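Local coordinates for protein dermonecrotic toxin (Pasteurella multocida, PDB 2EBF) that is a potent mitogen that induces bone resorption and is associated with severe atrophic rhinitis in pigs, its C-terminal region here holding a thiol-protease-like catalytic triad, at residues Thr171-Arg176 against Asn472-Leu477; Glu268-Ser273 against Phe290-Met295; Asp383-Asn388 against Asn395-Ile400. One frame throughout, in Å; residues are numbered along the deposited sequence.

How the contacts relate
The three contacts are separate packing points in the C-terminal region of the toxin. Contacts 2 and 3 lie wholly within the C2 domain and follow one another along the chain. Both are nested inside the long loop that contact 1 closes. Contacts 1 and 2 have centres 27 Å apart, but their nearest atoms are only about 6 Å apart. The loop at Asn-465 links them: its O accepts from Lys-475 and its N donates to Glu-268. Contact 3 is more remote, with its centre 36 Å from contact 1 and 33 Å from contact 2. No residue of these segments belongs to the phosphonate pocket at Gly-624 to Ser-628 or to the glycan pockets.

Contact 1 (Thr171-Arg176 against Asn472-Leu477); sequences TADLIR and NPYKSL
Arg-176 and Tyr-474 face each other from two helices, with their CA atoms 7.7 Å apart. CB of Arg-176 sits over one face of the Tyr-474 ring, displaced toward the hydroxyl end. This is a CH-pi contact, with CB 4.2 Å from the ring centroid. Further along, CD of Arg-176 comes within 3.3 Å of OH of Tyr-474. The arginine chain is extended from CG to NE (chi3 165°). This carries the guanidinium past the hydroxyl, with its plane only 15° from that of the ring.

The contact joins helix 171-180 to the first turn of helix 473-490 in the C2 domain. Helix 312-333 touches both: Leu-174 packs on Met-330 and Leu-477 on Met-326.

The polar part is indirect. A water lies 2.7 Å from OD1 of Asp-173, to which it donates, and is also hydrogen-bonded to OH of Tyr-474. The same OD1 forms a salt bridge with NH1 of Arg-176, one helical turn on, at 2.8 Å. That bond is bent, with an N-H...O angle of 139°, and it meets OD1 from above the carboxylate plane. NH2 of Arg-176 bonds to the backbone O of Thr-553, so the guanidinium is held at two nitrogens.

Contact 2 (Glu268-Ser273 against Phe290-Met295); sequences EEMFYS and FTFFSM
Met-270 and Phe-293 form the centre of this contact between helix 267-273 and helix 288-300. The segment axes approach to 10.9 Å, and their directions differ by 128°, closer to antiparallel than to parallel. At this spacing the helices meet mainly through side chains.

The tight side is built on Met-270. Its CB lies over one face of the Phe-293 ring, 3.7 Å from CE2, in a CH-pi contact. Its SD continues past the same ring, 3.8 Å from CD2 of Phe-293. The sulfur lies 4.8 Å from the centroid and oblique to the ring, a Met-aromatic contact. Beyond CG the methionine chain is extended (chi2 -168°, chi3 175°). This carries the CE methyl past Phe-293 to the edge of the next ring, where CE lies 4.2 Å from CE2 of Phe-292. Behind this row, Phe-292 packs on Leu-238 and Leu-242 of helix 234-248, and Met-270 on Ile-263. Met-270, Phe-292 and Phe-293 are all buried.

The other side is looser. Phe-271 is partly exposed and presents mainly its backbone: CE1 of Phe-293 lies 4.0 Å from CA of Phe-271. That same CE1 stands oblique to the Phe-271 ring. The nearest side-chain approach is 4.3 Å, from CB of Phe-271 to CZ of Phe-293.

No hydrogen bond or salt bridge crosses between the segments. They are held by apolar burial and dispersion, closest where Met-270 lies on Phe-293, with a lighter touch on the Phe-292 edge and on Phe-271. The contact is apolar, consistent with packing rather than polar pairing between these segments.

Contact 3 (Asp383-Asn388 against Asn395-Ile400); sequences DFFLNN and NGLTEI
Phe-385 points its ring from the helix into two aliphatic side chains on the later segment. CD2 of Leu-397 meets the rim of the ring in its plane, 3.8 Å from CZ of Phe-385. The two side chains come at each other from opposite directions. Ile-400 arrives obliquely beside it. Its CD1 lies 3.9 Å from CE1 of Phe-385, near the ring plane, and its CG1 lies 4.0 Å from CZ of the same ring. CB of Phe-385 already heads toward the later segment, and with CG opposite the backbone N (chi1 173°) the ring continues that way. All three residues are buried.

The next shell covers more of this ring. Phe-501 meets Phe-385 edge-to-face, and Phe-392 meets it with the ring planes about 60° apart. Leu-446 touches both Phe-385 and Ile-400, while Val-499 touches Phe-385 and Leu-397.

The topology is a beta-alpha-beta crossover. Strand 372-376 leads into helices 379-387 and 389-394, then into strand 399-402 of the same mixed sheet. Those two strands run parallel, with strand 498-502 between them. Phe-385 is thus a helix residue packed on the sheet.

Further out, the turn before the strand places Leu-397. Gly-396, with positive phi (96°), is the C-prime residue of a Schellman motif that ends helix 389-394: Leu-397 N pairs with Phe-392 O, and Gly-396 N with Ile-393 O. Backbone bonds from Ile-400 to Lys-456 and Arg-458 tie it to the neighbouring strand 456-461, and Glu-399 makes a salt bridge with Arg-458. On the other flank, OG1 of Thr-398 bonds to N of Lys-497.

Contact 1 (Thr171-Arg176 against Asn472-Leu477)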
loop_
_atom_site.group_PDB
_atom_site.type_symbol
_atom_site.label_atom_id
_atom_site.label_comp_id
_atom_site.label_asym_id
_atom_site.label_seq_id
_atom_site.Cartn_x
_atom_site.Cartn_y
_atom_site.Cartn_z
ATOM N N THR A 171 4.146 4.581 7.697
ATOM C CA THR A 171 5.544 4.190 7.461
ATOM C C THR A 171 6.036 3.100 8.408
ATOM O O THR A 171 6.636 2.111 7.973
ATOM C CB THR A 171 6.493 5.421 7.489
ATOM O OG1 THR A 171 6.057 6.379 6.517
ATOM C CG2 THR A 171 7.933 5.029 7.169
ATOM N N ALA A 172 5.804 3.273 9.706
ATOM C CA ALA A 172 6.300 2.302 10.670
ATOM C C ALA A 172 5.770 0.896 10.358
ATOM O O ALA A 172 6.522 -0.087 10.331
ATOM C CB ALA A 172 5.918 2.720 12.108
ATOM N N ASP A 173 4.466 0.804 10.127
ATOM C CA ASP A 173 3.842 -0.487 9.863
ATOM C C ASP A 173 4.260 -1.060 8.500
ATOM O O ASP A 173 4.368 -2.271 8.356
ATOM C CB ASP A 173 2.324 -0.385 9.977
ATOM C CG ASP A 173 1.850 -0.292 11.413
ATOM O OD1 ASP A 173 2.483 -0.896 12.314
ATOM O OD2 ASP A 173 0.840 0.393 11.641
ATOM N N LEU A 174 4.492 -0.200 7.510
ATOM C CA LEU A 174 4.989 -0.687 6.207
ATOM C C LEU A 174 6.429 -1.215 6.347
ATOM O O LEU A 174 6.811 -2.190 5.690
ATOM C CB LEU A 174 4.849 0.366 5.101
ATOM C CG LEU A 174 3.438 0.511 4.499
ATOM C CD1 LEU A 174 3.203 1.900 3.903
ATOM C CD2 LEU A 174 3.145 -0.573 3.453
ATOM N N ILE A 175 7.210 -0.594 7.236
ATOM C CA ILE A 175 8.532 -1.126 7.591
ATOM C C ILE A 175 8.394 -2.494 8.267
ATOM O O ILE A 175 9.121 -3.422 7.923
ATOM C CB ILE A 175 9.343 -0.144 8.486
ATOM C CG1 ILE A 175 9.801 1.069 7.665
ATOM C CG2 ILE A 175 10.534 -0.857 9.168
ATOM C CD1 ILE A 175 10.324 2.254 8.526
ATOM N N ARG A 176 7.461 -2.624 9.213
ATOM C CA ARG A 176 7.255 -3.911 9.889
ATOM C C ARG A 176 6.899 -5.019 8.891
ATOM O O ARG A 176 7.425 -6.135 8.978
ATOM C CB ARG A 176 6.189 -3.801 10.983
ATOM C CG ARG A 176 6.525 -2.791 12.062
ATOM C CD ARG A 176 5.497 -2.848 13.174
ATOM N NE ARG A 176 5.943 -2.170 14.388
ATOM C CZ ARG A 176 5.514 -0.979 14.796
ATOM N NH1 ARG A 176 4.611 -0.301 14.098
ATOM N NH2 ARG A 176 5.983 -0.476 15.932
ATOM N N ASN A 472 2.803 -14.947 10.805
ATOM C CA ASN A 472 3.040 -13.522 10.908
ATOM C C ASN A 472 1.808 -12.723 10.488
ATOM O O ASN A 472 1.293 -12.915 9.389
ATOM C CB ASN A 472 4.253 -13.133 10.062
ATOM C CG ASN A 472 4.726 -11.742 10.353
ATOM O OD1 ASN A 472 5.682 -11.534 11.115
ATOM N ND2 ASN A 472 4.053 -10.769 9.763
ATOM N N PRO A 473 1.337 -11.812 11.363
ATOM C CA PRO A 473 0.086 -11.090 11.101
ATOM C C PRO A 473 0.151 -10.136 9.903
ATOM O O PRO A 473 -0.886 -9.811 9.324
ATOM C CB PRO A 473 -0.157 -10.321 12.406
ATOM C CG PRO A 473 1.214 -10.179 13.030
ATOM C CD PRO A 473 1.955 -11.419 12.648
ATOM N N TYR A 474 1.354 -9.693 9.537
ATOM C CA TYR A 474 1.523 -8.798 8.393
ATOM C C TYR A 474 1.357 -9.551 7.077
ATOM O O TYR A 474 0.718 -9.048 6.162
ATOM C CB TYR A 474 2.855 -8.024 8.464
ATOM C CG TYR A 474 2.915 -7.171 9.704
ATOM C CD1 TYR A 474 2.298 -5.918 9.742
ATOM C CD2 TYR A 474 3.516 -7.645 10.873
ATOM C CE1 TYR A 474 2.320 -5.136 10.903
ATOM C CE2 TYR A 474 3.541 -6.868 12.038
ATOM C CZ TYR A 474 2.938 -5.621 12.040
ATOM O OH TYR A 474 2.938 -4.856 13.186
ATOM N N LYS A 475 1.904 -10.764 7.001
ATOM C CA LYS A 475 1.703 -11.616 5.822
ATOM C C LYS A 475 0.214 -11.967 5.704
ATOM O O LYS A 475 -0.371 -11.923 4.614
ATOM C CB LYS A 475 2.562 -12.883 5.917
ATOM C CG LYS A 475 2.317 -13.909 4.795
ATOM C CD LYS A 475 2.995 -15.220 5.098
ATOM C CE LYS A 475 2.376 -16.364 4.328
ATOM N NZ LYS A 475 2.735 -16.327 2.882
ATOM N N SER A 476 -0.399 -12.305 6.835
ATOM C CA SER A 476 -1.834 -12.622 6.873
ATOM C C SER A 476 -2.694 -11.437 6.406
ATOM O O SER A 476 -3.641 -11.616 5.635
ATOM C CB SER A 476 -2.252 -13.059 8.280
ATOM O OG SER A 476 -1.606 -14.264 8.657
ATOM N N LEU A 477 -2.353 -10.237 6.869
ATOM C CA LEU A 477 -3.065 -9.010 6.488
ATOM C C LEU A 477 -2.916 -8.707 4.991
ATOM O O LEU A 477 -3.893 -8.333 4.333
ATOM C CB LEU A 477 -2.553 -7.821 7.316
ATOM C CG LEU A 477 -3.095 -6.426 7.002
ATOM C CD1 LEU A 477 -4.590 -6.404 7.159
ATOM C CD2 LEU A 477 -2.466 -5.378 7.902
HETATM O O HOH W 1 1.005 -2.965 13.166
#

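Contact 2 (Glu268-Ser273 against Phe290-Met295)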
loop_
_atom_site.group_PDB
_atom_site.type_symbol
_atom_site.label_atom_id
_atom_site.label_comp_id
_atom_site.label_asym_id
_atom_site.label_seq_id
_atom_site.Cartn_x
_atom_site.Cartn_y
_atom_site.Cartn_z
ATOM N N GLU A 268 3.787 -19.942 -5.920
ATOM C CA GLU A 268 2.485 -20.237 -5.319
ATOM C C GLU A 268 1.582 -21.044 -6.239
ATOM O O GLU A 268 0.823 -21.901 -5.776
ATOM C CB GLU A 268 1.783 -18.945 -4.895
ATOM C CG GLU A 268 2.473 -18.210 -3.750
ATOM C CD GLU A 268 3.411 -17.109 -4.221
ATOM O OE1 GLU A 268 3.702 -17.030 -5.439
ATOM O OE2 GLU A 268 3.853 -16.312 -3.362
ATOM N N GLU A 269 1.660 -20.764 -7.535
ATOM C CA GLU A 269 0.924 -21.542 -8.520
ATOM C C GLU A 269 1.338 -23.012 -8.456
ATOM O O GLU A 269 0.491 -23.912 -8.418
ATOM C CB GLU A 269 1.159 -20.998 -9.924
ATOM C CG GLU A 269 0.575 -21.894 -11.011
ATOM C CD GLU A 269 0.887 -21.423 -12.404
ATOM O OE1 GLU A 269 0.631 -22.188 -13.353
ATOM O OE2 GLU A 269 1.385 -20.294 -12.565
ATOM N N MET A 270 2.646 -23.250 -8.438
ATOM C CA MET A 270 3.170 -24.604 -8.360
ATOM C C MET A 270 2.801 -25.287 -7.050
ATOM O O MET A 270 2.389 -26.448 -7.053
ATOM C CB MET A 270 4.682 -24.602 -8.550
ATOM C CG MET A 270 5.101 -24.162 -9.923
ATOM S SD MET A 270 6.838 -24.530 -10.179
ATOM C CE MET A 270 7.017 -24.056 -11.891
ATOM N N PHE A 271 2.930 -24.564 -5.942
ATOM C CA PHE A 271 2.648 -25.117 -4.618
ATOM C C PHE A 271 1.218 -25.637 -4.473
ATOM O O PHE A 271 0.994 -26.678 -3.850
ATOM C CB PHE A 271 2.931 -24.087 -3.527
ATOM C CG PHE A 271 2.688 -24.595 -2.133
ATOM C CD1 PHE A 271 3.722 -25.168 -1.398
ATOM C CD2 PHE A 271 1.426 -24.505 -1.555
ATOM C CE1 PHE A 271 3.505 -25.640 -0.107
ATOM C CE2 PHE A 271 1.195 -24.975 -0.261
ATOM C CZ PHE A 271 2.243 -25.544 0.463
ATOM N N TYR A 272 0.259 -24.908 -5.038
ATOM C CA TYR A 272 -1.157 -25.266 -4.896
ATOM C C TYR A 272 -1.673 -26.213 -5.980
ATOM O O TYR A 272 -2.775 -26.747 -5.860
ATOM C CB TYR A 272 -2.030 -24.004 -4.779
ATOM C CG TYR A 272 -1.964 -23.388 -3.398
ATOM C CD1 TYR A 272 -1.329 -22.158 -3.175
ATOM C CD2 TYR A 272 -2.506 -24.058 -2.301
ATOM C CE1 TYR A 272 -1.262 -21.611 -1.888
ATOM C CE2 TYR A 272 -2.437 -23.523 -1.020
ATOM C CZ TYR A 272 -1.817 -22.303 -0.820
ATOM O OH TYR A 272 -1.772 -21.796 0.458
ATOM N N SER A 273 -0.873 -26.435 -7.017
ATOM C CA SER A 273 -1.234 -27.367 -8.081
ATOM C C SER A 273 -0.362 -28.633 -8.108
ATOM O O SER A 273 -0.640 -29.557 -8.876
ATOM C CB SER A 273 -1.227 -26.669 -9.454
ATOM O OG SER A 273 0.062 -26.164 -9.776
ATOM N N PHE A 290 5.671 -33.200 -9.478
ATOM C CA PHE A 290 5.994 -33.266 -8.057
ATOM C C PHE A 290 7.489 -33.514 -7.843
ATOM O O PHE A 290 8.111 -32.881 -6.987
ATOM C CB PHE A 290 5.128 -34.319 -7.350
ATOM C CG PHE A 290 5.372 -34.429 -5.869
ATOM C CD1 PHE A 290 5.987 -35.560 -5.335
ATOM C CD2 PHE A 290 4.991 -33.408 -5.005
ATOM C CE1 PHE A 290 6.221 -35.668 -3.960
ATOM C CE2 PHE A 290 5.222 -33.505 -3.630
ATOM C CZ PHE A 290 5.837 -34.637 -3.106
ATOM N N THR A 291 8.054 -34.422 -8.638
ATOM C CA THR A 291 9.492 -34.690 -8.626
ATOM C C THR A 291 10.264 -33.415 -8.958
ATOM O O THR A 291 11.192 -33.037 -8.238
ATOM C CB THR A 291 9.862 -35.818 -9.621
ATOM O OG1 THR A 291 9.077 -36.986 -9.337
ATOM C CG2 THR A 291 11.352 -36.170 -9.528
ATOM N N PHE A 292 9.857 -32.758 -10.045
ATOM C CA PHE A 292 10.452 -31.502 -10.493
ATOM C C PHE A 292 10.432 -30.430 -9.398
ATOM O O PHE A 292 11.450 -29.786 -9.132
ATOM C CB PHE A 292 9.731 -31.010 -11.754
ATOM C CG PHE A 292 10.124 -29.625 -12.186
ATOM C CD1 PHE A 292 11.233 -29.425 -13.006
ATOM C CD2 PHE A 292 9.380 -28.515 -11.775
ATOM C CE1 PHE A 292 11.604 -28.141 -13.409
ATOM C CE2 PHE A 292 9.738 -27.227 -12.174
ATOM C CZ PHE A 292 10.852 -27.038 -12.993
ATOM N N PHE A 293 9.278 -30.262 -8.760
ATOM C CA PHE A 293 9.090 -29.242 -7.731
ATOM C C PHE A 293 9.794 -29.622 -6.432
ATOM O O PHE A 293 10.351 -28.760 -5.748
ATOM C CB PHE A 293 7.588 -29.000 -7.498
ATOM C CG PHE A 293 7.278 -27.794 -6.640
ATOM C CD1 PHE A 293 6.540 -27.934 -5.467
ATOM C CD2 PHE A 293 7.714 -26.520 -7.008
ATOM C CE1 PHE A 293 6.240 -26.826 -4.672
ATOM C CE2 PHE A 293 7.419 -25.400 -6.211
ATOM C CZ PHE A 293 6.686 -25.558 -5.045
ATOM N N SER A 294 9.778 -30.914 -6.105
ATOM C CA SER A 294 10.448 -31.431 -4.906
ATOM C C SER A 294 11.951 -31.150 -4.897
ATOM O O SER A 294 12.521 -30.834 -3.849
ATOM C CB SER A 294 10.209 -32.938 -4.759
ATOM O OG SER A 294 8.847 -33.198 -4.485
ATOM N N MET A 295 12.590 -31.271 -6.059
ATOM C CA MET A 295 14.022 -30.996 -6.140
ATOM C C MET A 295 14.348 -29.518 -6.264
ATOM O O MET A 295 15.412 -29.097 -5.820
ATOM C CB MET A 295 14.739 -31.829 -7.209
ATOM C CG MET A 295 14.241 -31.737 -8.632
ATOM S SD MET A 295 14.969 -33.143 -9.509
ATOM C CE MET A 295 14.214 -33.005 -11.121
#

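Contact 3 (Asp383-Asn388 against Asn395-Ile400)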
loop_
_atom_site.group_PDB
_atom_site.type_symbol
_atom_site.label_atom_id
_atom_site.label_comp_id
_atom_site.label_asym_id
_atom_site.label_seq_id
_atom_site.Cartn_x
_atom_site.Cartn_y
_atom_site.Cartn_z
ATOM N N ASP A 383 -21.418 -28.920 1.147
ATOM C CA ASP A 383 -22.469 -29.940 1.017
ATOM C C ASP A 383 -23.851 -29.423 1.418
ATOM O O ASP A 383 -24.839 -29.708 0.738
ATOM C CB ASP A 383 -22.110 -31.200 1.806
ATOM C CG ASP A 383 -20.987 -31.998 1.159
ATOM O OD1 ASP A 383 -20.871 -31.997 -0.086
ATOM O OD2 ASP A 383 -20.221 -32.645 1.896
ATOM N N PHE A 384 -23.919 -28.664 2.514
ATOM C CA PHE A 384 -25.170 -28.019 2.931
ATOM C C PHE A 384 -25.716 -27.087 1.846
ATOM O O PHE A 384 -26.906 -27.107 1.529
ATOM C CB PHE A 384 -24.971 -27.223 4.230
ATOM C CG PHE A 384 -26.196 -26.475 4.664
ATOM C CD1 PHE A 384 -26.415 -25.166 4.244
ATOM C CD2 PHE A 384 -27.147 -27.086 5.475
ATOM C CE1 PHE A 384 -27.555 -24.485 4.626
ATOM C CE2 PHE A 384 -28.291 -26.407 5.864
ATOM C CZ PHE A 384 -28.499 -25.110 5.434
ATOM N N PHE A 385 -24.836 -26.254 1.297
ATOM C CA PHE A 385 -25.209 -25.341 0.223
ATOM C C PHE A 385 -25.769 -26.131 -0.969
ATOM O O PHE A 385 -26.873 -25.855 -1.458
ATOM C CB PHE A 385 -23.998 -24.487 -0.192
ATOM C CG PHE A 385 -24.251 -23.644 -1.394
ATOM C CD1 PHE A 385 -23.646 -23.946 -2.612
ATOM C CD2 PHE A 385 -25.132 -22.567 -1.327
ATOM C CE1 PHE A 385 -23.902 -23.181 -3.735
ATOM C CE2 PHE A 385 -25.395 -21.796 -2.459
ATOM C CZ PHE A 385 -24.775 -22.099 -3.656
ATOM N N LEU A 386 -25.022 -27.141 -1.405
ATOM C CA LEU A 386 -25.449 -27.953 -2.549
ATOM C C LEU A 386 -26.769 -28.673 -2.293
ATOM O O LEU A 386 -27.603 -28.762 -3.191
ATOM C CB LEU A 386 -24.349 -28.936 -2.981
ATOM C CG LEU A 386 -23.048 -28.279 -3.463
ATOM C CD1 LEU A 386 -22.033 -29.312 -3.861
ATOM C CD2 LEU A 386 -23.322 -27.326 -4.615
ATOM N N ASN A 387 -26.959 -29.161 -1.067
ATOM C CA ASN A 387 -28.220 -29.816 -0.675
ATOM C C ASN A 387 -29.437 -28.893 -0.687
ATOM O O ASN A 387 -30.570 -29.354 -0.789
ATOM C CB ASN A 387 -28.087 -30.460 0.709
ATOM C CG ASN A 387 -27.216 -31.702 0.693
ATOM O OD1 ASN A 387 -26.713 -32.130 1.732
ATOM N ND2 ASN A 387 -27.019 -32.277 -0.488
ATOM N N ASN A 388 -29.189 -27.590 -0.584
ATOM C CA ASN A 388 -30.251 -26.597 -0.592
ATOM C C ASN A 388 -30.170 -25.668 -1.795
ATOM O O ASN A 388 -30.802 -24.614 -1.815
ATOM C CB ASN A 388 -30.224 -25.795 0.711
ATOM C CG ASN A 388 -30.541 -26.653 1.914
ATOM O OD1 ASN A 388 -29.651 -27.014 2.666
ATOM N ND2 ASN A 388 -31.814 -27.018 2.073
ATOM N N ASN A 395 -34.529 -18.084 -5.080
ATOM C CA ASN A 395 -34.543 -16.757 -4.473
ATOM C C ASN A 395 -33.551 -15.796 -5.126
ATOM O O ASN A 395 -33.218 -14.752 -4.563
ATOM C CB ASN A 395 -34.329 -16.863 -2.960
ATOM C CG ASN A 395 -35.536 -17.448 -2.257
ATOM O OD1 ASN A 395 -35.607 -18.658 -2.004
ATOM N ND2 ASN A 395 -36.521 -16.605 -1.988
ATOM N N GLY A 396 -33.080 -16.161 -6.316
ATOM C CA GLY A 396 -32.294 -15.252 -7.142
ATOM C C GLY A 396 -30.774 -15.309 -7.089
ATOM O O GLY A 396 -30.118 -14.424 -7.643
ATOM N N LEU A 397 -30.197 -16.343 -6.471
ATOM C CA LEU A 397 -28.730 -16.525 -6.487
ATOM C C LEU A 397 -28.172 -16.330 -7.899
ATOM O O LEU A 397 -28.643 -16.962 -8.843
ATOM C CB LEU A 397 -28.338 -17.925 -5.978
ATOM C CG LEU A 397 -26.849 -18.288 -5.982
ATOM C CD1 LEU A 397 -26.116 -17.608 -4.818
ATOM C CD2 LEU A 397 -26.657 -19.803 -5.949
ATOM N N THR A 398 -27.176 -15.457 -8.038
ATOM C CA THR A 398 -26.574 -15.207 -9.355
ATOM C C THR A 398 -25.144 -15.720 -9.452
ATOM O O THR A 398 -24.668 -16.021 -10.544
ATOM C CB THR A 398 -26.576 -13.695 -9.736
ATOM O OG1 THR A 398 -25.893 -12.943 -8.731
ATOM C CG2 THR A 398 -27.998 -13.165 -9.880
ATOM N N GLU A 399 -24.461 -15.823 -8.312
ATOM C CA GLU A 399 -23.021 -16.066 -8.321
ATOM C C GLU A 399 -22.495 -16.774 -7.066
ATOM O O GLU A 399 -22.945 -16.509 -5.948
ATOM C CB GLU A 399 -22.288 -14.731 -8.515
ATOM C CG GLU A 399 -20.826 -14.860 -8.893
ATOM C CD GLU A 399 -20.271 -13.593 -9.540
ATOM O OE1 GLU A 399 -21.019 -12.596 -9.650
ATOM O OE2 GLU A 399 -19.082 -13.602 -9.945
ATOM N N ILE A 400 -21.525 -17.663 -7.283
ATOM C CA ILE A 400 -20.777 -18.338 -6.218
ATOM C C ILE A 400 -19.318 -17.889 -6.277
ATOM O O ILE A 400 -18.710 -17.869 -7.346
ATOM C CB ILE A 400 -20.830 -19.883 -6.380
ATOM C CG1 ILE A 400 -22.277 -20.389 -6.287
ATOM C CG2 ILE A 400 -19.914 -20.582 -5.354
ATOM C CD1 ILE A 400 -22.523 -21.699 -7.024
#